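Local coordinates for PelA (Pseudomonas aeruginosa, PDB 5TCB), which probably cleaves glycosidic bonds of a polysaccharide with this glycoside hydrolase domain, one part of a longer protein that is also thought to have deacetylase activity, at residues 27-32 with 258-263; 43-48 with 67-72; 130-135 with 169-174. One frame throughout, in Å; residues are numbered along the deposited sequence.

Contact 1 of 3, residues 27-32 with 258-263; sequences VAFWYA and VPFVST
Phe260 sets its CG opposite its backbone N (chi1 -174°), a torsion that carries the ring across to the backbone of 27-30 and places one face of it against Ala28 CA and Phe29 N. Val27 takes a less common torsion, with CG1 between the backbone N and the carbonyl carbon (chi1 63°); this branch meets Val258 CG1 at 4.1 Å. Ala28 CA stands 3.7 Å from the Phe260 ring centroid, 12° off the ring normal, a CH-pi contact over the centre of the face. Phe29 N lies above the same face nearer the rim, and Ala28 CB reaches Phe260 CE1 at 3.7 Å. No direct hydrogen bond joins the segments. They carry the first and last strands of the parallel (beta/alpha)8 barrel, and their axes come no closer than 6.4 Å; the barrel closes here through side-chain packing, a water and the Ser272 hydroxyl. Water 1 donates to Phe29 O at 2.8 Å and accepts from Ser262 OG at 2.7 Å, sitting in the plane of the Phe260 ring at its edge. Ser272 OG bonds both Val27 N and Pro259 O. Val27 O is buried without a hydrogen-bonding partner, and Phe260 CD1 approaches it to 3.1 Å.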
loop_
_atom_site.group_PDB
_atom_site.type_symbol
_atom_site.label_atom_id
_atom_site.label_comp_id
_atom_site.label_asym_id
_atom_site.label_seq_id
_atom_site.Cartn_x
_atom_site.Cartn_y
_atom_site.Cartn_z
ATOM N N VAL A 27 -0.860 12.958 -2.897
ATOM C CA VAL A 27 -0.740 11.561 -3.292
ATOM C C VAL A 27 -2.048 11.121 -3.935
ATOM O O VAL A 27 -3.137 11.544 -3.524
ATOM C CB VAL A 27 -0.351 10.672 -2.081
ATOM C CG1 VAL A 27 -1.430 10.677 -0.988
ATOM C CG2 VAL A 27 -0.030 9.289 -2.526
ATOM N N ALA A 28 -1.917 10.286 -4.964
ATOM C CA ALA A 28 -3.036 9.583 -5.572
ATOM C C ALA A 28 -2.709 8.103 -5.712
ATOM O O ALA A 28 -1.543 7.704 -5.823
ATOM C CB ALA A 28 -3.398 10.193 -6.948
ATOM N N PHE A 29 -3.771 7.286 -5.716
ATOM C CA PHE A 29 -3.698 5.848 -5.946
ATOM C C PHE A 29 -4.654 5.508 -7.070
ATOM O O PHE A 29 -5.814 5.941 -7.039
ATOM C CB PHE A 29 -4.135 5.050 -4.707
ATOM C CG PHE A 29 -3.180 5.097 -3.534
ATOM C CD1 PHE A 29 -3.073 6.242 -2.756
ATOM C CD2 PHE A 29 -2.414 3.981 -3.195
ATOM C CE1 PHE A 29 -2.212 6.299 -1.676
ATOM C CE2 PHE A 29 -1.545 4.022 -2.109
ATOM C CZ PHE A 29 -1.436 5.189 -1.362
ATOM N N TRP A 30 -4.179 4.728 -8.049
ATOM C CA TRP A 30 -5.009 4.326 -9.184
ATOM C C TRP A 30 -4.648 2.893 -9.528
ATOM O O TRP A 30 -3.530 2.636 -9.975
ATOM C CB TRP A 30 -4.807 5.247 -10.391
ATOM C CG TRP A 30 -5.737 4.900 -11.511
ATOM C CD1 TRP A 30 -5.600 3.849 -12.400
ATOM C CD2 TRP A 30 -6.970 5.550 -11.860
ATOM N NE1 TRP A 30 -6.651 3.827 -13.261
ATOM C CE2 TRP A 30 -7.511 4.859 -12.969
ATOM C CE3 TRP A 30 -7.660 6.656 -11.362
ATOM C CZ2 TRP A 30 -8.711 5.217 -13.551
ATOM C CZ3 TRP A 30 -8.837 7.033 -11.955
ATOM C CH2 TRP A 30 -9.368 6.318 -13.046
ATOM N N TYR A 31 -5.571 1.962 -9.312
ATOM C CA TYR A 31 -5.276 0.549 -9.517
ATOM C C TYR A 31 -5.972 -0.028 -10.736
ATOM O O TYR A 31 -5.840 -1.237 -11.019
ATOM C CB TYR A 31 -5.696 -0.241 -8.276
ATOM C CG TYR A 31 -4.870 0.001 -7.025
ATOM C CD1 TYR A 31 -3.623 0.596 -7.075
ATOM C CD2 TYR A 31 -5.338 -0.401 -5.793
ATOM C CE1 TYR A 31 -2.884 0.782 -5.941
ATOM C CE2 TYR A 31 -4.589 -0.208 -4.641
ATOM C CZ TYR A 31 -3.368 0.366 -4.733
ATOM O OH TYR A 31 -2.614 0.567 -3.602
ATOM N N ALA A 32 -6.769 0.767 -11.424
ATOM C CA ALA A 32 -7.612 0.307 -12.506
ATOM C C ALA A 32 -6.918 0.464 -13.858
ATOM O O ALA A 32 -5.858 1.086 -13.984
ATOM C CB ALA A 32 -8.937 1.073 -12.498
ATOM N N VAL A 258 -1.015 13.427 4.896
ATOM C CA VAL A 258 -1.121 13.701 3.465
ATOM C C VAL A 258 -2.226 12.795 2.937
ATOM O O VAL A 258 -2.031 11.569 2.904
ATOM C CB VAL A 258 0.198 13.446 2.736
ATOM C CG1 VAL A 258 0.075 13.823 1.253
ATOM C CG2 VAL A 258 1.306 14.261 3.373
ATOM N N PRO A 259 -3.397 13.322 2.581
ATOM C CA PRO A 259 -4.543 12.451 2.315
ATOM C C PRO A 259 -4.782 12.115 0.856
ATOM O O PRO A 259 -4.410 12.871 -0.038
ATOM C CB PRO A 259 -5.706 13.276 2.844
ATOM C CG PRO A 259 -5.307 14.679 2.485
ATOM C CD PRO A 259 -3.805 14.743 2.663
ATOM N N PHE A 260 -5.463 10.995 0.632
ATOM C CA PHE A 260 -6.145 10.721 -0.621
ATOM C C PHE A 260 -7.488 10.137 -0.264
ATOM O O PHE A 260 -7.549 9.141 0.460
ATOM C CB PHE A 260 -5.368 9.755 -1.498
ATOM C CG PHE A 260 -5.961 9.548 -2.886
ATOM C CD1 PHE A 260 -6.102 10.612 -3.768
ATOM C CD2 PHE A 260 -6.299 8.268 -3.321
ATOM C CE1 PHE A 260 -6.615 10.430 -5.049
ATOM C CE2 PHE A 260 -6.807 8.079 -4.600
ATOM C CZ PHE A 260 -6.949 9.138 -5.477
ATOM N N VAL A 261 -8.551 10.769 -0.736
ATOM C CA VAL A 261 -9.907 10.366 -0.396
ATOM C C VAL A 261 -10.551 9.867 -1.676
ATOM O O VAL A 261 -10.780 10.642 -2.612
ATOM C CB VAL A 261 -10.700 11.514 0.229
ATOM C CG1 VAL A 261 -12.051 10.996 0.722
ATOM C CG2 VAL A 261 -9.878 12.190 1.356
ATOM N N SER A 262 -10.828 8.570 -1.737
ATOM C CA SER A 262 -11.210 7.965 -3.009
ATOM C C SER A 262 -12.189 6.821 -2.750
ATOM O O SER A 262 -12.840 6.770 -1.705
ATOM C CB SER A 262 -9.941 7.535 -3.765
ATOM O OG SER A 262 -10.252 7.196 -5.094
ATOM N N THR A 263 -12.333 5.939 -3.718
ATOM C CA THR A 263 -13.202 4.768 -3.674
ATOM C C THR A 263 -12.386 3.520 -3.395
ATOM O O THR A 263 -11.189 3.465 -3.702
ATOM C CB THR A 263 -13.920 4.587 -5.017
ATOM O OG1 THR A 263 -12.935 4.391 -6.040
ATOM C CG2 THR A 263 -14.786 5.798 -5.347
HETATM O O HOH W 1 -8.563 6.120 -6.945
#

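Contact 2 of 3, residues 43-48 with 67-72; sequences FDWVVL and TPFAYL
Phe69 N donates to Val46 O at 2.7 Å with an N-H...O angle of 168°, the shortest of five backbone hydrogen bonds between 43-48 and 67-72. Val46 N in turn donates to Thr67 O, and Leu48 N to Phe69 O. Thr67 N to Asp44 O and Tyr71 N to Leu48 O complete the parallel pairing at its two ends. CA-H...O contacts lie between these bonds, as from Val47 CA to Phe69 O at 3.4 Å. At the Asp44 end, water 2 lies 2.7 Å from both Asp44 OD1 and Thr67 OG1 and links them, while Asp44 OD2 is taken up by Ser25 N. On the face shared by Trp45, Val47, Thr67 and Phe69, Trp45 and Phe69 both hold CG beside the backbone N (chi1 -72° in Trp45), which brings their rings together. Phe69 CE1 and CZ come over one face of the indole, CE1 3.4 Å from Trp45 CD2, and the planes meet at 40°, neither stacked nor perpendicular. Thr67 runs alongside the indole, its CB 3.7 Å from Trp45 CD1. Val46 O sits in the plane of the Phe69 ring, at its edge, and Val47 CG2 packs on Phe69 CB at 3.9 Å. On the face of Val46, Leu48, Pro68 and Ala70 the pair makes fewer side-chain contacts, such as Leu48 CD1 to Pro68 CB at 4.2 Å; there Leu48 and Pro68 also touch helix 55-63. Strand 45-48, that helix and strand 67-73 follow one another as a beta-alpha-beta unit, the repeating element of the (beta/alpha)8 barrel, with the aromatic face turned to the barrel interior.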
loop_
_atom_site.group_PDB
_atom_site.type_symbol
_atom_site.label_atom_id
_atom_site.label_comp_id
_atom_site.label_asym_id
_atom_site.label_seq_id
_atom_site.Cartn_x
_atom_site.Cartn_y
_atom_site.Cartn_z
ATOM N N PHE A 43 -0.285 15.089 -9.159
ATOM C CA PHE A 43 -0.045 14.659 -7.783
ATOM C C PHE A 43 1.450 14.409 -7.612
ATOM O O PHE A 43 2.141 14.023 -8.551
ATOM C CB PHE A 43 -0.836 13.378 -7.449
ATOM C CG PHE A 43 -2.332 13.560 -7.432
ATOM C CD1 PHE A 43 -3.065 13.499 -8.614
ATOM C CD2 PHE A 43 -3.009 13.733 -6.238
ATOM C CE1 PHE A 43 -4.440 13.628 -8.599
ATOM C CE2 PHE A 43 -4.392 13.873 -6.218
ATOM C CZ PHE A 43 -5.102 13.817 -7.423
ATOM N N ASP A 44 1.954 14.665 -6.397
ATOM C CA ASP A 44 3.388 14.539 -6.127
ATOM C C ASP A 44 3.829 13.076 -6.201
ATOM O O ASP A 44 4.791 12.729 -6.896
ATOM C CB ASP A 44 3.674 15.167 -4.765
ATOM C CG ASP A 44 5.154 15.308 -4.449
ATOM O OD1 ASP A 44 5.992 15.310 -5.380
ATOM O OD2 ASP A 44 5.484 15.509 -3.265
ATOM N N TRP A 45 3.150 12.204 -5.468
ATOM C CA TRP A 45 3.354 10.761 -5.537
ATOM C C TRP A 45 2.106 10.114 -6.118
ATOM O O TRP A 45 0.973 10.498 -5.757
ATOM C CB TRP A 45 3.619 10.162 -4.145
ATOM C CG TRP A 45 4.939 10.440 -3.516
ATOM C CD1 TRP A 45 5.875 11.359 -3.880
ATOM C CD2 TRP A 45 5.474 9.764 -2.367
ATOM N NE1 TRP A 45 6.954 11.300 -3.030
ATOM C CE2 TRP A 45 6.728 10.306 -2.102
ATOM C CE3 TRP A 45 5.005 8.713 -1.563
ATOM C CZ2 TRP A 45 7.527 9.861 -1.040
ATOM C CZ3 TRP A 45 5.786 8.277 -0.528
ATOM C CH2 TRP A 45 7.034 8.832 -0.279
ATOM N N VAL A 46 2.311 9.164 -7.024
ATOM C CA VAL A 46 1.216 8.410 -7.627
ATOM C C VAL A 46 1.535 6.925 -7.505
ATOM O O VAL A 46 2.592 6.481 -7.958
ATOM C CB VAL A 46 0.977 8.796 -9.093
ATOM C CG1 VAL A 46 -0.220 8.052 -9.635
ATOM C CG2 VAL A 46 0.728 10.277 -9.211
ATOM N N VAL A 47 0.618 6.171 -6.906
ATOM C CA VAL A 47 0.730 4.724 -6.775
ATOM C C VAL A 47 -0.192 4.064 -7.786
ATOM O O VAL A 47 -1.387 4.366 -7.843
ATOM C CB VAL A 47 0.376 4.284 -5.353
ATOM C CG1 VAL A 47 0.533 2.755 -5.237
ATOM C CG2 VAL A 47 1.231 4.999 -4.306
ATOM N N LEU A 48 0.363 3.162 -8.587
ATOM C CA LEU A 48 -0.319 2.567 -9.722
ATOM C C LEU A 48 -0.213 1.051 -9.688
ATOM O O LEU A 48 0.762 0.486 -9.177
ATOM C CB LEU A 48 0.288 3.036 -11.038
ATOM C CG LEU A 48 0.305 4.553 -11.158
ATOM C CD1 LEU A 48 1.641 5.024 -11.652
ATOM C CD2 LEU A 48 -0.817 4.986 -12.041
ATOM N N THR A 67 6.200 11.371 -8.928
ATOM C CA THR A 67 7.009 10.249 -8.463
ATOM C C THR A 67 6.146 8.996 -8.512
ATOM O O THR A 67 5.232 8.853 -7.685
ATOM C CB THR A 67 7.528 10.506 -7.041
ATOM O OG1 THR A 67 8.351 11.673 -7.027
ATOM C CG2 THR A 67 8.400 9.388 -6.534
ATOM N N PRO A 68 6.352 8.109 -9.478
ATOM C CA PRO A 68 5.462 6.956 -9.626
ATOM C C PRO A 68 5.936 5.746 -8.846
ATOM O O PRO A 68 7.110 5.374 -8.880
ATOM C CB PRO A 68 5.490 6.701 -11.133
ATOM C CG PRO A 68 6.871 7.076 -11.538
ATOM C CD PRO A 68 7.215 8.282 -10.660
ATOM N N PHE A 69 4.981 5.149 -8.145
ATOM C CA PHE A 69 5.171 3.939 -7.339
ATOM C C PHE A 69 4.349 2.803 -7.927
ATOM O O PHE A 69 3.208 3.011 -8.348
ATOM C CB PHE A 69 4.699 4.138 -5.894
ATOM C CG PHE A 69 5.529 5.092 -5.092
ATOM C CD1 PHE A 69 5.446 6.445 -5.318
ATOM C CD2 PHE A 69 6.394 4.633 -4.097
ATOM C CE1 PHE A 69 6.222 7.333 -4.565
ATOM C CE2 PHE A 69 7.135 5.477 -3.351
ATOM C CZ PHE A 69 7.069 6.846 -3.581
ATOM N N ALA A 70 4.909 1.592 -7.919
ATOM C CA ALA A 70 4.186 0.398 -8.339
ATOM C C ALA A 70 3.668 -0.371 -7.121
ATOM O O ALA A 70 4.401 -0.577 -6.137
ATOM C CB ALA A 70 5.078 -0.511 -9.178
ATOM N N TYR A 71 2.396 -0.769 -7.200
ATOM C CA TYR A 71 1.791 -1.645 -6.199
ATOM C C TYR A 71 2.515 -2.976 -6.117
ATOM O O TYR A 71 2.767 -3.635 -7.127
ATOM C CB TYR A 71 0.322 -1.849 -6.539
ATOM C CG TYR A 71 -0.409 -2.733 -5.567
ATOM C CD1 TYR A 71 -0.499 -4.092 -5.793
ATOM C CD2 TYR A 71 -0.981 -2.214 -4.438
ATOM C CE1 TYR A 71 -1.157 -4.924 -4.895
ATOM C CE2 TYR A 71 -1.657 -3.048 -3.533
ATOM C CZ TYR A 71 -1.724 -4.387 -3.786
ATOM O OH TYR A 71 -2.361 -5.255 -2.910
ATOM N N LEU A 72 2.775 -3.418 -4.887
ATOM C CA LEU A 72 3.321 -4.759 -4.684
ATOM C C LEU A 72 2.766 -5.324 -3.386
ATOM O O LEU A 72 3.087 -4.837 -2.290
ATOM C CB LEU A 72 4.845 -4.742 -4.627
ATOM C CG LEU A 72 5.520 -6.119 -4.514
ATOM C CD1 LEU A 72 5.260 -6.981 -5.735
ATOM C CD2 LEU A 72 7.006 -6.006 -4.289
HETATM O O HOH W 2 7.485 14.244 -7.409
#

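Contact 3 of 3, residues 130-135 with 169-174; sequences AGLFLD and LKLFFN
Phe133 and Phe172 meet edge-to-face, with Phe133 CD1 3.6 Å from Phe172 CD2 and the ring planes at 78°. Both side chains extend with CG opposite the backbone N, but chi2 is 72° in Phe133 and 7° in Phe172, which turns the edge of Phe133 onto the face of Phe172. The far end of the Phe133 ring, CZ, rests on Asn174 CB at 3.5 Å. On the opposite face of the sheet, Leu132, Leu134 and Leu171 share one rotamer with Leu169, just before its strand: CG beside the backbone N and the chain then extended. Leu132 CD1 reaches Leu169 CD1 at 3.8 Å and Leu134 CD1 reaches Phe173 CE1 at 3.9 Å, and helix 145-165 packs on Leu132, Leu134, Leu171 and Phe173. Five backbone hydrogen bonds hold the parallel strands; where they begin, Gly131 CA lies 2.9 Å from Lys170 O, a closeness allowed by the missing side chain. At the other end Asp135 and Asn174 run side by side, and Asn174 ND2 donates to Asp135 OD1 at 2.8 Å from above the carboxylate plane. Asn174 ND2 also bonds Glu193 OE2, and Asp135 OD2 bonds Tyr71 OH. With a partner on each oxygen, the Asp135 carboxylate is restrained in rotation at the C-terminal end of its strand, the end where (beta/alpha)8 glycosidases carry their active sites, so the polar cluster probably lies in or near that pocket.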
loop_
_atom_site.group_PDB
_atom_site.type_symbol
_atom_site.label_atom_id
_atom_site.label_comp_id
_atom_site.label_asym_id
_atom_site.label_seq_id
_atom_site.Cartn_x
_atom_site.Cartn_y
_atom_site.Cartn_z
ATOM N N ALA A 130 9.830 4.807 -9.438
ATOM C CA ALA A 130 10.654 5.424 -8.407
ATOM C C ALA A 130 10.527 4.750 -7.057
ATOM O O ALA A 130 11.294 5.064 -6.137
ATOM C CB ALA A 130 10.281 6.890 -8.277
ATOM N N GLY A 131 9.563 3.858 -6.908
ATOM C CA GLY A 131 9.342 3.214 -5.633
ATOM C C GLY A 131 8.271 2.156 -5.753
ATOM O O GLY A 131 7.674 1.938 -6.818
ATOM N N LEU A 132 8.038 1.501 -4.603
ATOM C CA LEU A 132 7.042 0.460 -4.464
ATOM C C LEU A 132 6.106 0.812 -3.322
ATOM O O LEU A 132 6.550 1.309 -2.285
ATOM C CB LEU A 132 7.673 -0.873 -4.125
ATOM C CG LEU A 132 8.730 -1.400 -5.092
ATOM C CD1 LEU A 132 9.431 -2.648 -4.534
ATOM C CD2 LEU A 132 8.130 -1.687 -6.433
ATOM N N PHE A 133 4.818 0.560 -3.533
ATOM C CA PHE A 133 3.830 0.631 -2.466
ATOM C C PHE A 133 3.640 -0.786 -1.957
ATOM O O PHE A 133 3.143 -1.649 -2.686
ATOM C CB PHE A 133 2.515 1.237 -2.927
ATOM C CG PHE A 133 1.498 1.346 -1.809
ATOM C CD1 PHE A 133 1.660 2.282 -0.818
ATOM C CD2 PHE A 133 0.406 0.514 -1.750
ATOM C CE1 PHE A 133 0.755 2.394 0.213
ATOM C CE2 PHE A 133 -0.503 0.615 -0.690
ATOM C CZ PHE A 133 -0.319 1.576 0.264
ATOM N N LEU A 134 4.072 -1.024 -0.742
ATOM C CA LEU A 134 4.112 -2.373 -0.170
ATOM C C LEU A 134 2.856 -2.648 0.646
ATOM O O LEU A 134 2.670 -2.101 1.741
ATOM C CB LEU A 134 5.376 -2.553 0.669
ATOM C CG LEU A 134 6.690 -2.268 -0.072
ATOM C CD1 LEU A 134 7.864 -2.488 0.885
ATOM C CD2 LEU A 134 6.831 -3.140 -1.312
ATOM N N ASP A 135 2.007 -3.525 0.120
ATOM C CA ASP A 135 0.739 -3.857 0.736
ATOM C C ASP A 135 0.843 -5.187 1.483
ATOM O O ASP A 135 1.844 -5.918 1.410
ATOM C CB ASP A 135 -0.345 -3.917 -0.347
ATOM C CG ASP A 135 -1.761 -3.796 0.181
ATOM O OD1 ASP A 135 -1.984 -3.369 1.337
ATOM O OD2 ASP A 135 -2.682 -4.125 -0.601
ATOM N N LEU A 169 14.674 2.242 -5.145
ATOM C CA LEU A 169 13.226 2.224 -4.982
ATOM C C LEU A 169 12.854 2.769 -3.612
ATOM O O LEU A 169 13.184 2.166 -2.577
ATOM C CB LEU A 169 12.680 0.805 -5.158
ATOM C CG LEU A 169 12.839 0.215 -6.546
ATOM C CD1 LEU A 169 12.317 -1.198 -6.547
ATOM C CD2 LEU A 169 12.049 1.062 -7.546
ATOM N N LYS A 170 12.124 3.879 -3.593
ATOM C CA LYS A 170 11.527 4.319 -2.334
ATOM C C LYS A 170 10.468 3.323 -1.917
ATOM O O LYS A 170 9.665 2.893 -2.745
ATOM C CB LYS A 170 10.890 5.701 -2.482
ATOM C CG LYS A 170 11.868 6.810 -2.724
ATOM C CD LYS A 170 11.163 8.151 -2.787
ATOM C CE LYS A 170 12.139 9.275 -3.020
ATOM N NZ LYS A 170 12.828 9.622 -1.773
ATOM N N LEU A 171 10.467 2.949 -0.636
ATOM C CA LEU A 171 9.506 1.984 -0.111
ATOM C C LEU A 171 8.428 2.723 0.690
ATOM O O LEU A 171 8.702 3.337 1.722
ATOM C CB LEU A 171 10.204 0.912 0.725
ATOM C CG LEU A 171 11.316 0.134 0.003
ATOM C CD1 LEU A 171 11.872 -0.937 0.913
ATOM C CD2 LEU A 171 10.846 -0.458 -1.330
ATOM N N PHE A 172 7.208 2.654 0.184
ATOM C CA PHE A 172 6.042 3.336 0.718
ATOM C C PHE A 172 5.215 2.221 1.351
ATOM O O PHE A 172 4.602 1.405 0.655
ATOM C CB PHE A 172 5.349 4.075 -0.432
ATOM C CG PHE A 172 4.122 4.865 -0.079
ATOM C CD1 PHE A 172 3.694 5.069 1.215
ATOM C CD2 PHE A 172 3.411 5.432 -1.121
ATOM C CE1 PHE A 172 2.535 5.807 1.455
ATOM C CE2 PHE A 172 2.260 6.179 -0.901
ATOM C CZ PHE A 172 1.818 6.372 0.390
ATOM N N PHE A 173 5.283 2.126 2.677
ATOM C CA PHE A 173 4.648 1.019 3.389
ATOM C C PHE A 173 3.152 1.292 3.564
ATOM O O PHE A 173 2.764 2.412 3.915
ATOM C CB PHE A 173 5.222 0.855 4.795
ATOM C CG PHE A 173 6.559 0.169 4.902
ATOM C CD1 PHE A 173 7.484 0.183 3.886
ATOM C CD2 PHE A 173 6.882 -0.486 6.084
ATOM C CE1 PHE A 173 8.724 -0.444 4.054
ATOM C CE2 PHE A 173 8.096 -1.085 6.253
ATOM C CZ PHE A 173 9.020 -1.066 5.243
ATOM N N ASN A 174 2.325 0.269 3.375
ATOM C CA ASN A 174 0.951 0.260 3.910
ATOM C C ASN A 174 1.012 -0.322 5.314
ATOM O O ASN A 174 1.178 -1.528 5.495
ATOM C CB ASN A 174 -0.006 -0.517 3.021
ATOM C CG ASN A 174 -1.467 -0.236 3.364
ATOM O OD1 ASN A 174 -1.740 0.609 4.229
ATOM N ND2 ASN A 174 -2.397 -0.903 2.699
#

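How the contacts relate
All three contacts are mostly buried in one parallel barrel; contact 3 reaches solvent at Lys170 and contact 2 at its Asp44-Thr67 end. Contacts 2 and 3 each pair adjacent strands through five backbone hydrogen bonds, whereas contact 1, at the seam, relies on apolar packing centred on a phenylalanine ring, plus a water. Contact 1 abuts contact 2 because strands 27-30 and 45-48 are neighbours: Trp30 N lies 2.8 Å from Val47 O. Contacts 2 and 3 join likewise through 67-73 and 131-135. Aromatic groups from all three converge inside the barrel: Phe29 CE2 comes within 3.6 Å of Phe133 CZ, and Trp45 meets Phe172 edge-to-face. Contact 3 alone has a direct side-chain hydrogen bond between its segments.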